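Local coordinates for LbaCas13a H328A (C2c2) (PDB 5WLH), which binds a CRISPR guide RNA and acts as an RNA-targeting, RNA-cleaving Cas13a nuclease, at residues A[1027-1032]-A[1103-1108]; A[990-995]-A[1033-1038]; A[35-40]-A[241-246]. All coordinates share one frame; numbering follows the deposited sequence.

In the fold
Interactions 1 and 2 are neighbours, their centres about 10 Å apart, and they share the small hairpin made by strands 1030-1031 and 1034-1035. Tyr1029 O lies 2.8 Å from Lys1036 N, a probable backbone hydrogen bond, and Phe1105 packs against Asn1038. The segment before the first strand meets the helix junction at 1103-1108, and the second strand with its following loop meets the helix of 990-995. Interaction 3 sits on the opposite side of the chain's centre, about 60 Å from interaction 1 and 65 Å from interaction 2 between centres. Interactions 1 and 3 both touch the guide RNA of chain B; the nearest atom of interaction 2 is about 8 Å from the bound nucleic acid.

Interaction 1: A[1027-1032]-A[1103-1108]; sequences ALYYDG and VEFRDL. With nucleotides of chain B.
Tyr1029 meets Val1103 and Phe1105 in a largely buried, mixed polar and aromatic contact, where the turn leading into strand 1030-1031 leans on the junction between helices 1087-1103 and 1106-1145. The phenol reaches across to the last residue of the first helix: Tyr1029 OH donates to Val1103 O at 3.0 Å. It comes in the carbonyl plane, on a lone pair, with a C=O...OH angle of 116°. The Tyr1029 side chain crosses that of Val1103 at about a right angle, and its hydroxyl also rests 3.5 Å from Val1103 CB.

Phe1105 comes to the same tyrosine rim to rim, Tyr1029 CE1 lying 3.5 Å from Phe1105 CE2. The ring planes are inclined at 48°, and neither ring lies over the other's face. Leu1028 CB sits over one face of the tyrosine ring, toward the rim. Leu1028 adds an apolar touch, its CD1 4.3 Å from Val1103 CB. A water donates to Leu1028 O and to Glu1104 OE2, a bridge between the segments that is weak on the Glu1104 side.

Past the junction, Arg1106 runs out as an extended chain to the guide RNA of chain B. Its CD packs 3.5 Å from C6 of G39, and its guanidinium presents an edge to OP1 of A38, to which Arg1106 NH1 makes a weak 3.0 Å hydrogen bond. Phe1105, with positive phi and two bonds back into the last turn, closes the first helix in a Schellman motif and stands at the N-cap of the next: a helix-to-helix junction whose second helix sends Arg1106 to an RNA phosphate.

Interaction 2: A[990-995]-A[1033-1038]; sequences VYAEYI and EHPKLN
Tyr991 and Pro1035 make most of this contact, in which one side of helix 988-995 packs against the second strand of a short beta hairpin and the loop that follows it. Tyr991 leaves the helix toward the hairpin, CG anti to the backbone N (chi1 179°). There the tyrosine and the proline slide past each other in opposite directions, with Tyr991 CE2 3.8 Å from Pro1035 CB. Ile995, one turn further along the helix, places CD1 over the centre of the tyrosine ring, 3.4 Å above its plane, and brings the same methyl to 4.2 Å from Pro1035 CB. Leu1037 lies near the phenol end, its CD2 4.4 Å from Tyr991 CZ, while Leu1012 of helix 1008-1017 touches both Pro1035 and Ile995.

The phenol points into the bend of the loop: Tyr991 OH donates to Lys1036 O at 2.6 Å, approaching 17° out of the carbonyl plane. A phenylalanine here would probably leave the carbonyl of Lys1036 without its hydroxyl donor and the loop less firmly tied to the helix. At the end of the loop, Asn1038 is the N-cap of helix 1039-1047; its CB lies 3.7 Å from Tyr991 OH, and its OD1 accepts a hydrogen bond from Ile1041 N.

Interaction 3: A[35-40]-A[241-246]; sequences GILYND and RSIKNM. With nucleotides of chain B.
Gly35 pairs its backbone with the end of helix 233-244: Gly35 N donates a nearly straight bond (168°) to Lys244 O at 2.9 Å, coming from above the carbonyl plane. Two CA-H...O contacts flank it, Gly35 CA to Ile243 O at 3.2 Å and Lys244 CA to Gly35 O at 3.4 Å. Gly35 has no side chain, which lets the backbones come this close; the space beside its CA is taken by Ile243 O. Leu37 crosses Ile243 at about a right angle, its CD2 4.1 Å from Ile243 CD1, and Tyr57 and Ile58 of helix 51-64 add to the apolar setting. Strand 33-39, half of a two-stranded antiparallel sheet with 22-28, thus abuts a helix C-terminus that lies on the guide RNA. C12 and G22 of chain B face each other like a base pair, probably within the repeat stem. C12 O2' donates to Ser242 O at 2.6 Å, and Ile243 CG1 rests 3.6 Å from O2' of G22. Met246 SD lies 3.7 Å from N2 of G22. Arg241 NH1 makes a weak bond to O3' of A13, while Arg241 O accepts from both N and ND2 of Asn245, which arrive from opposite faces of its plane.

Interaction 1: A[1027-1032]-A[1103-1108]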
# COMPACT_ATOMS: atom_id res chain seq x y z
N ALA A 1027 4.55 -40.50 -17.48
CA ALA A 1027 3.11 -40.19 -17.56
C ALA A 1027 2.97 -38.67 -17.47
O ALA A 1027 3.63 -37.96 -18.24
CB ALA A 1027 2.35 -40.98 -16.49
N LEU A 1028 2.12 -38.14 -16.57
CA LEU A 1028 2.00 -36.72 -16.28
C LEU A 1028 1.44 -35.90 -17.43
O LEU A 1028 0.38 -35.27 -17.29
CB LEU A 1028 3.37 -36.16 -15.85
CG LEU A 1028 3.84 -36.61 -14.47
CD1 LEU A 1028 5.22 -36.06 -14.15
CD2 LEU A 1028 2.83 -36.19 -13.41
N TYR A 1029 2.11 -35.89 -18.58
CA TYR A 1029 1.89 -34.86 -19.59
C TYR A 1029 1.11 -35.34 -20.80
O TYR A 1029 0.96 -34.57 -21.76
CB TYR A 1029 3.24 -34.28 -20.02
CG TYR A 1029 4.07 -33.82 -18.85
CD1 TYR A 1029 3.69 -32.71 -18.10
CD2 TYR A 1029 5.20 -34.52 -18.45
CE1 TYR A 1029 4.43 -32.28 -17.01
CE2 TYR A 1029 5.96 -34.10 -17.36
CZ TYR A 1029 5.57 -32.98 -16.65
OH TYR A 1029 6.31 -32.57 -15.56
N TYR A 1030 0.60 -36.57 -20.79
CA TYR A 1030 -0.13 -37.11 -21.93
C TYR A 1030 -1.46 -37.68 -21.48
O TYR A 1030 -1.57 -38.26 -20.40
CB TYR A 1030 0.69 -38.19 -22.65
CG TYR A 1030 0.68 -38.03 -24.15
CD1 TYR A 1030 1.57 -37.18 -24.79
CD2 TYR A 1030 -0.25 -38.72 -24.93
CE1 TYR A 1030 1.55 -37.02 -26.16
CE2 TYR A 1030 -0.27 -38.56 -26.31
CZ TYR A 1030 0.63 -37.71 -26.91
OH TYR A 1030 0.60 -37.56 -28.28
N ASP A 1031 -2.49 -37.49 -22.33
CA ASP A 1031 -3.86 -37.93 -22.06
C ASP A 1031 -4.30 -38.78 -23.25
O ASP A 1031 -5.01 -38.30 -24.15
CB ASP A 1031 -4.78 -36.73 -21.81
CG ASP A 1031 -6.20 -37.13 -21.41
OD1 ASP A 1031 -6.49 -38.34 -21.35
OD2 ASP A 1031 -7.02 -36.22 -21.15
N GLY A 1032 -3.88 -40.04 -23.27
CA GLY A 1032 -4.26 -40.96 -24.32
C GLY A 1032 -3.68 -40.64 -25.68
O GLY A 1032 -2.49 -40.85 -25.93
N VAL A 1103 6.66 -30.20 -11.20
CA VAL A 1103 6.24 -30.99 -12.35
C VAL A 1103 4.87 -30.55 -12.86
O VAL A 1103 4.56 -30.73 -14.04
CB VAL A 1103 6.27 -32.50 -12.02
CG1 VAL A 1103 7.64 -32.89 -11.52
CG2 VAL A 1103 5.19 -32.85 -11.01
N GLU A 1104 4.05 -29.96 -12.00
CA GLU A 1104 2.73 -29.48 -12.40
C GLU A 1104 2.78 -28.07 -12.98
O GLU A 1104 1.74 -27.55 -13.38
CB GLU A 1104 1.77 -29.50 -11.21
CG GLU A 1104 1.35 -30.88 -10.74
CD GLU A 1104 0.54 -31.65 -11.77
OE1 GLU A 1104 -0.29 -31.04 -12.48
OE2 GLU A 1104 0.73 -32.89 -11.87
N PHE A 1105 3.96 -27.44 -13.02
CA PHE A 1105 4.15 -26.07 -13.47
C PHE A 1105 3.48 -25.06 -12.55
O PHE A 1105 3.19 -23.94 -12.96
CB PHE A 1105 3.65 -25.87 -14.90
CG PHE A 1105 4.16 -26.88 -15.87
CD1 PHE A 1105 5.49 -26.86 -16.27
CD2 PHE A 1105 3.33 -27.87 -16.37
CE1 PHE A 1105 5.97 -27.80 -17.15
CE2 PHE A 1105 3.81 -28.82 -17.25
CZ PHE A 1105 5.13 -28.78 -17.65
N ARG A 1106 3.22 -25.45 -11.30
CA ARG A 1106 2.64 -24.51 -10.35
C ARG A 1106 3.65 -23.45 -9.93
O ARG A 1106 3.26 -22.31 -9.64
CB ARG A 1106 2.11 -25.25 -9.12
CG ARG A 1106 0.91 -26.13 -9.41
CD ARG A 1106 0.42 -26.88 -8.17
NE ARG A 1106 -0.74 -27.70 -8.49
CZ ARG A 1106 -1.27 -28.61 -7.67
NH1 ARG A 1106 -0.75 -28.83 -6.47
NH2 ARG A 1106 -2.33 -29.31 -8.08
N ASP A 1107 4.93 -23.81 -9.85
CA ASP A 1107 5.94 -22.81 -9.54
C ASP A 1107 5.96 -21.73 -10.61
O ASP A 1107 6.16 -20.55 -10.30
CB ASP A 1107 7.32 -23.46 -9.39
CG ASP A 1107 7.80 -24.16 -10.67
OD1 ASP A 1107 6.97 -24.62 -11.48
OD2 ASP A 1107 9.04 -24.24 -10.85
N LEU A 1108 5.74 -22.12 -11.87
CA LEU A 1108 5.61 -21.15 -12.96
C LEU A 1108 4.52 -20.12 -12.66
O LEU A 1108 4.72 -18.91 -12.85
CB LEU A 1108 5.27 -21.88 -14.26
CG LEU A 1108 6.37 -22.43 -15.17
CD1 LEU A 1108 5.72 -22.86 -16.47
CD2 LEU A 1108 7.45 -21.39 -15.41
P G B 39 -1.37 -27.37 -0.32
OP1 G B 39 -1.10 -27.11 1.12
OP2 G B 39 -2.69 -27.02 -0.91
O5' G B 39 -0.26 -26.68 -1.24
C5' G B 39 1.14 -26.84 -0.99
C4' G B 39 1.90 -25.56 -1.21
O4' G B 39 1.97 -25.27 -2.64
C3' G B 39 1.28 -24.31 -0.57
O3' G B 39 2.32 -23.39 -0.24
C2' G B 39 0.49 -23.72 -1.72
O2' G B 39 0.14 -22.36 -1.59
C1' G B 39 1.47 -23.96 -2.86
N9 G B 39 0.89 -23.83 -4.20
C8 G B 39 1.37 -23.05 -5.23
N7 G B 39 0.63 -23.11 -6.30
C5 G B 39 -0.41 -23.97 -5.96
C6 G B 39 -1.53 -24.43 -6.71
O6 G B 39 -1.86 -24.18 -7.87
N1 G B 39 -2.32 -25.30 -5.95
C2 G B 39 -2.08 -25.68 -4.66
N2 G B 39 -2.96 -26.53 -4.10
N3 G B 39 -1.04 -25.26 -3.96
C4 G B 39 -0.26 -24.42 -4.66
P A B 38 -3.49 -31.32 -5.19
OP1 A B 38 -2.71 -31.07 -6.44
OP2 A B 38 -3.46 -32.69 -4.62
O5' A B 38 -3.00 -30.38 -4.01
C5' A B 38 -3.73 -30.32 -2.79
C4' A B 38 -2.81 -30.30 -1.59
O4' A B 38 -2.42 -31.66 -1.25
C3' A B 38 -1.51 -29.52 -1.78
O3' A B 38 -1.13 -28.93 -0.55
C2' A B 38 -0.50 -30.62 -2.10
O2' A B 38 0.83 -30.28 -1.79
C1' A B 38 -1.01 -31.75 -1.22
N9 A B 38 -0.61 -33.09 -1.65
C8 A B 38 -0.83 -33.71 -2.84
N7 A B 38 -0.32 -34.92 -2.90
C5 A B 38 0.27 -35.09 -1.65
C6 A B 38 0.97 -36.16 -1.07
N6 A B 38 1.21 -37.31 -1.71
N1 A B 38 1.43 -36.01 0.18
C2 A B 38 1.19 -34.86 0.82
N3 A B 38 0.54 -33.78 0.38
C4 A B 38 0.10 -33.97 -0.87
P U B 37 -5.37 -25.77 -6.22
OP1 U B 37 -4.97 -24.60 -5.38
OP2 U B 37 -4.36 -26.67 -6.86
O5' U B 37 -6.28 -26.66 -5.28
C5' U B 37 -7.07 -27.71 -5.79
C4' U B 37 -6.66 -29.10 -5.36
O4' U B 37 -7.73 -29.94 -5.84
C3' U B 37 -5.41 -29.64 -6.05
O3' U B 37 -5.03 -30.88 -5.41
C2' U B 37 -5.97 -29.95 -7.43
O2' U B 37 -5.19 -30.81 -8.23
C1' U B 37 -7.34 -30.55 -7.07
N1 U B 37 -8.39 -30.22 -8.04
C2 U B 37 -9.12 -31.26 -8.58
O2 U B 37 -8.92 -32.43 -8.28
N3 U B 37 -10.09 -30.86 -9.47
C4 U B 37 -10.37 -29.57 -9.86
O4 U B 37 -11.26 -29.35 -10.68
C5 U B 37 -9.58 -28.55 -9.25
C6 U B 37 -8.64 -28.91 -8.38
O HOH W 1 -0.68 -34.50 -14.55

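Interaction 2: A[990-995]-A[1033-1038]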
# COMPACT_ATOMS: atom_id res chain seq x y z
N VAL A 990 1.86 -28.04 -32.38
CA VAL A 990 2.24 -26.73 -31.86
C VAL A 990 2.08 -26.70 -30.34
O VAL A 990 2.86 -26.06 -29.63
CB VAL A 990 1.44 -25.60 -32.53
CG1 VAL A 990 2.05 -25.25 -33.88
CG2 VAL A 990 -0.01 -25.99 -32.69
N TYR A 991 1.06 -27.39 -29.82
CA TYR A 991 0.90 -27.48 -28.37
C TYR A 991 2.11 -28.16 -27.74
O TYR A 991 2.68 -27.65 -26.77
CB TYR A 991 -0.38 -28.24 -28.03
CG TYR A 991 -0.61 -28.41 -26.54
CD1 TYR A 991 -0.28 -27.40 -25.64
CD2 TYR A 991 -1.16 -29.58 -26.03
CE1 TYR A 991 -0.49 -27.55 -24.29
CE2 TYR A 991 -1.37 -29.74 -24.68
CZ TYR A 991 -1.03 -28.72 -23.81
OH TYR A 991 -1.23 -28.88 -22.46
N ALA A 992 2.51 -29.31 -28.28
CA ALA A 992 3.67 -30.02 -27.74
C ALA A 992 4.93 -29.17 -27.82
O ALA A 992 5.77 -29.19 -26.91
CB ALA A 992 3.86 -31.34 -28.48
N GLU A 993 5.08 -28.40 -28.90
CA GLU A 993 6.22 -27.51 -29.01
C GLU A 993 6.16 -26.39 -27.98
O GLU A 993 7.20 -25.95 -27.47
CB GLU A 993 6.30 -26.92 -30.42
CG GLU A 993 7.47 -25.97 -30.64
CD GLU A 993 7.67 -25.61 -32.10
OE1 GLU A 993 8.76 -25.12 -32.44
OE2 GLU A 993 6.73 -25.83 -32.90
N TYR A 994 4.95 -25.92 -27.66
CA TYR A 994 4.82 -24.91 -26.61
C TYR A 994 5.19 -25.48 -25.24
O TYR A 994 5.90 -24.83 -24.47
CB TYR A 994 3.39 -24.37 -26.60
CG TYR A 994 3.25 -23.10 -25.79
CD1 TYR A 994 3.59 -21.87 -26.33
CD2 TYR A 994 2.81 -23.15 -24.48
CE1 TYR A 994 3.48 -20.71 -25.59
CE2 TYR A 994 2.69 -22.00 -23.73
CZ TYR A 994 3.03 -20.79 -24.29
OH TYR A 994 2.91 -19.64 -23.54
N ILE A 995 4.74 -26.70 -24.94
CA ILE A 995 5.10 -27.36 -23.69
C ILE A 995 6.61 -27.46 -23.53
O ILE A 995 7.13 -27.37 -22.41
CB ILE A 995 4.42 -28.75 -23.62
CG1 ILE A 995 2.91 -28.61 -23.69
CG2 ILE A 995 4.86 -29.50 -22.38
CD1 ILE A 995 2.20 -29.86 -24.16
N GLU A 1033 -4.52 -40.12 -26.58
CA GLU A 1033 -4.10 -39.88 -27.96
C GLU A 1033 -3.33 -38.58 -28.12
O GLU A 1033 -2.44 -38.49 -28.98
CB GLU A 1033 -5.32 -39.86 -28.88
CG GLU A 1033 -5.03 -40.26 -30.32
CD GLU A 1033 -4.80 -41.75 -30.48
OE1 GLU A 1033 -4.98 -42.50 -29.50
OE2 GLU A 1033 -4.44 -42.16 -31.60
N HIS A 1034 -3.65 -37.58 -27.31
CA HIS A 1034 -3.12 -36.23 -27.44
C HIS A 1034 -2.39 -35.83 -26.17
O HIS A 1034 -2.65 -36.39 -25.09
CB HIS A 1034 -4.26 -35.24 -27.72
CG HIS A 1034 -5.25 -35.74 -28.72
ND1 HIS A 1034 -5.06 -35.61 -30.08
CD2 HIS A 1034 -6.43 -36.38 -28.56
CE1 HIS A 1034 -6.09 -36.14 -30.72
NE2 HIS A 1034 -6.94 -36.61 -29.82
N PRO A 1035 -1.46 -34.88 -26.25
CA PRO A 1035 -0.85 -34.35 -25.02
C PRO A 1035 -1.93 -33.88 -24.06
O PRO A 1035 -3.02 -33.46 -24.47
CB PRO A 1035 0.03 -33.20 -25.53
CG PRO A 1035 0.29 -33.53 -26.96
CD PRO A 1035 -0.93 -34.22 -27.46
N LYS A 1036 -1.64 -33.98 -22.77
CA LYS A 1036 -2.62 -33.60 -21.77
C LYS A 1036 -2.77 -32.08 -21.75
O LYS A 1036 -1.78 -31.35 -21.73
CB LYS A 1036 -2.21 -34.11 -20.39
CG LYS A 1036 -3.32 -34.04 -19.36
CD LYS A 1036 -2.78 -34.28 -17.97
CE LYS A 1036 -3.75 -33.77 -16.91
NZ LYS A 1036 -3.10 -33.72 -15.56
N LEU A 1037 -4.01 -31.61 -21.78
CA LEU A 1037 -4.27 -30.18 -21.62
C LEU A 1037 -3.86 -29.78 -20.21
O LEU A 1037 -4.46 -30.24 -19.23
CB LEU A 1037 -5.74 -29.87 -21.89
CG LEU A 1037 -6.14 -28.44 -22.27
CD1 LEU A 1037 -5.99 -27.48 -21.10
CD2 LEU A 1037 -5.32 -27.95 -23.45
N ASN A 1038 -2.82 -28.96 -20.10
CA ASN A 1038 -2.30 -28.55 -18.80
C ASN A 1038 -2.78 -27.14 -18.49
O ASN A 1038 -2.40 -26.17 -19.16
CB ASN A 1038 -0.77 -28.63 -18.77
CG ASN A 1038 -0.21 -28.35 -17.40
OD1 ASN A 1038 -0.20 -27.20 -16.95
ND2 ASN A 1038 0.26 -29.40 -16.72

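Interaction 3: A[35-40]-A[241-246]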
# COMPACT_ATOMS: atom_id res chain seq x y z
N GLY A 35 -10.72 19.17 16.46
CA GLY A 35 -10.36 17.77 16.64
C GLY A 35 -11.22 17.18 17.74
O GLY A 35 -11.31 17.75 18.84
N ILE A 36 -11.86 16.06 17.45
CA ILE A 36 -12.72 15.39 18.42
C ILE A 36 -12.18 14.02 18.75
O ILE A 36 -11.48 13.39 17.95
CB ILE A 36 -14.18 15.27 17.93
CG1 ILE A 36 -14.25 14.41 16.66
CG2 ILE A 36 -14.77 16.62 17.75
CD1 ILE A 36 -15.64 13.78 16.41
N LEU A 37 -12.50 13.57 19.96
CA LEU A 37 -12.35 12.18 20.36
C LEU A 37 -13.72 11.53 20.34
O LEU A 37 -14.71 12.12 20.79
CB LEU A 37 -11.77 12.05 21.77
CG LEU A 37 -10.29 12.30 22.02
CD1 LEU A 37 -9.98 11.87 23.46
CD2 LEU A 37 -9.49 11.48 21.03
N TYR A 38 -13.79 10.31 19.83
CA TYR A 38 -15.05 9.59 19.86
C TYR A 38 -14.83 8.11 20.08
O TYR A 38 -13.84 7.52 19.63
CB TYR A 38 -15.86 9.81 18.58
CG TYR A 38 -15.27 9.29 17.28
CD1 TYR A 38 -14.28 9.98 16.61
CD2 TYR A 38 -15.78 8.13 16.68
CE1 TYR A 38 -13.77 9.53 15.39
CE2 TYR A 38 -15.30 7.68 15.46
CZ TYR A 38 -14.29 8.38 14.83
OH TYR A 38 -13.80 7.92 13.62
N ASN A 39 -15.77 7.53 20.80
CA ASN A 39 -15.76 6.10 21.08
C ASN A 39 -16.37 5.34 19.92
O ASN A 39 -17.36 5.76 19.33
CB ASN A 39 -16.53 5.83 22.37
CG ASN A 39 -16.13 6.79 23.49
OD1 ASN A 39 -15.02 6.70 24.02
ND2 ASN A 39 -17.02 7.73 23.82
N ASP A 40 -15.75 4.21 19.58
CA ASP A 40 -16.15 3.48 18.39
C ASP A 40 -16.06 1.98 18.66
O ASP A 40 -15.03 1.51 19.15
CB ASP A 40 -15.25 3.86 17.22
CG ASP A 40 -15.73 3.28 15.91
OD1 ASP A 40 -16.90 3.50 15.57
OD2 ASP A 40 -14.93 2.60 15.22
N ARG A 241 -5.77 19.72 24.56
CA ARG A 241 -5.82 20.90 23.71
C ARG A 241 -5.18 20.64 22.35
O ARG A 241 -5.65 21.17 21.34
CB ARG A 241 -5.14 22.08 24.40
CG ARG A 241 -4.99 23.30 23.53
CD ARG A 241 -4.47 24.50 24.31
NE ARG A 241 -4.30 25.64 23.42
CZ ARG A 241 -3.20 25.85 22.71
NH1 ARG A 241 -2.17 25.01 22.81
NH2 ARG A 241 -3.12 26.90 21.91
N SER A 242 -4.10 19.85 22.32
CA SER A 242 -3.48 19.54 21.03
C SER A 242 -4.42 18.73 20.15
O SER A 242 -4.39 18.88 18.92
CB SER A 242 -2.14 18.81 21.23
OG SER A 242 -2.31 17.44 21.53
N ILE A 243 -5.24 17.86 20.75
CA ILE A 243 -6.24 17.12 19.99
C ILE A 243 -7.28 18.08 19.44
O ILE A 243 -7.64 18.03 18.25
CB ILE A 243 -6.90 16.04 20.86
CG1 ILE A 243 -5.94 14.88 21.14
CG2 ILE A 243 -8.19 15.55 20.20
CD1 ILE A 243 -6.46 13.92 22.20
N LYS A 244 -7.76 18.99 20.29
CA LYS A 244 -8.85 19.87 19.89
C LYS A 244 -8.43 20.78 18.75
O LYS A 244 -9.27 21.18 17.93
CB LYS A 244 -9.32 20.68 21.09
CG LYS A 244 -10.70 21.28 20.89
CD LYS A 244 -11.10 22.13 22.08
CE LYS A 244 -12.48 22.74 21.86
NZ LYS A 244 -12.74 23.82 22.85
N ASN A 245 -7.15 21.12 18.67
CA ASN A 245 -6.66 22.01 17.64
C ASN A 245 -6.17 21.28 16.39
O ASN A 245 -5.64 21.93 15.49
CB ASN A 245 -5.55 22.88 18.20
CG ASN A 245 -6.10 24.04 18.99
OD1 ASN A 245 -6.50 25.04 18.42
ND2 ASN A 245 -6.14 23.89 20.30
N MET A 246 -6.34 19.97 16.31
CA MET A 246 -5.96 19.27 15.09
C MET A 246 -6.82 19.76 13.92
O MET A 246 -7.90 20.31 14.10
CB MET A 246 -6.09 17.76 15.28
CG MET A 246 -4.90 17.13 16.03
SD MET A 246 -4.93 15.32 16.08
CE MET A 246 -6.66 15.10 16.48
P C B 12 -0.35 22.32 12.00
OP1 C B 12 -1.05 23.60 11.66
OP2 C B 12 1.13 22.20 12.02
O5' C B 12 -0.87 21.80 13.41
C5' C B 12 -2.25 21.86 13.72
C4' C B 12 -2.50 21.29 15.09
O4' C B 12 -2.23 19.87 15.08
C3' C B 12 -1.58 21.82 16.19
O3' C B 12 -1.94 23.10 16.68
C2' C B 12 -1.69 20.72 17.23
O2' C B 12 -2.95 20.79 17.87
C1' C B 12 -1.68 19.49 16.34
N1 C B 12 -0.29 19.01 16.15
C2 C B 12 0.24 18.27 17.21
O2 C B 12 -0.47 18.01 18.20
N3 C B 12 1.50 17.81 17.11
C4 C B 12 2.22 18.11 16.03
N4 C B 12 3.47 17.64 16.02
C5 C B 12 1.73 18.89 14.93
C6 C B 12 0.47 19.34 15.05
P A B 13 -0.80 24.08 17.26
OP1 A B 13 -1.47 25.35 17.61
OP2 A B 13 0.42 24.11 16.41
O5' A B 13 -0.31 23.34 18.58
C5' A B 13 -1.21 23.06 19.65
C4' A B 13 -0.51 22.27 20.73
O4' A B 13 -0.07 21.00 20.19
C3' A B 13 0.77 22.89 21.26
O3' A B 13 0.52 23.90 22.22
C2' A B 13 1.52 21.69 21.80
O2' A B 13 0.95 21.28 23.04
C1' A B 13 1.18 20.65 20.75
N9 A B 13 2.18 20.59 19.66
C8 A B 13 2.06 21.04 18.36
N7 A B 13 3.14 20.80 17.63
C5 A B 13 4.00 20.16 18.52
C6 A B 13 5.31 19.65 18.37
N6 A B 13 6.01 19.70 17.23
N1 A B 13 5.88 19.10 19.46
C2 A B 13 5.19 19.04 20.61
N3 A B 13 3.96 19.46 20.87
C4 A B 13 3.42 20.02 19.76
P G B 22 2.76 10.29 23.49
OP1 G B 22 2.32 9.06 24.21
OP2 G B 22 3.79 10.19 22.42
O5' G B 22 1.47 10.92 22.83
C5' G B 22 0.40 11.35 23.65
C4' G B 22 -0.56 12.16 22.83
O4' G B 22 0.09 13.37 22.36
C3' G B 22 -1.03 11.50 21.55
O3' G B 22 -2.01 10.50 21.75
C2' G B 22 -1.50 12.70 20.74
O2' G B 22 -2.74 13.18 21.23
C1' G B 22 -0.42 13.72 21.09
N9 G B 22 0.67 13.67 20.11
C8 G B 22 1.93 13.14 20.26
N7 G B 22 2.65 13.22 19.18
C5 G B 22 1.80 13.82 18.26
C6 G B 22 2.01 14.18 16.91
O6 G B 22 3.02 14.03 16.24
N1 G B 22 0.88 14.78 16.34
C2 G B 22 -0.30 15.00 16.98
N2 G B 22 -1.27 15.58 16.24
N3 G B 22 -0.52 14.67 18.24
C4 G B 22 0.57 14.09 18.80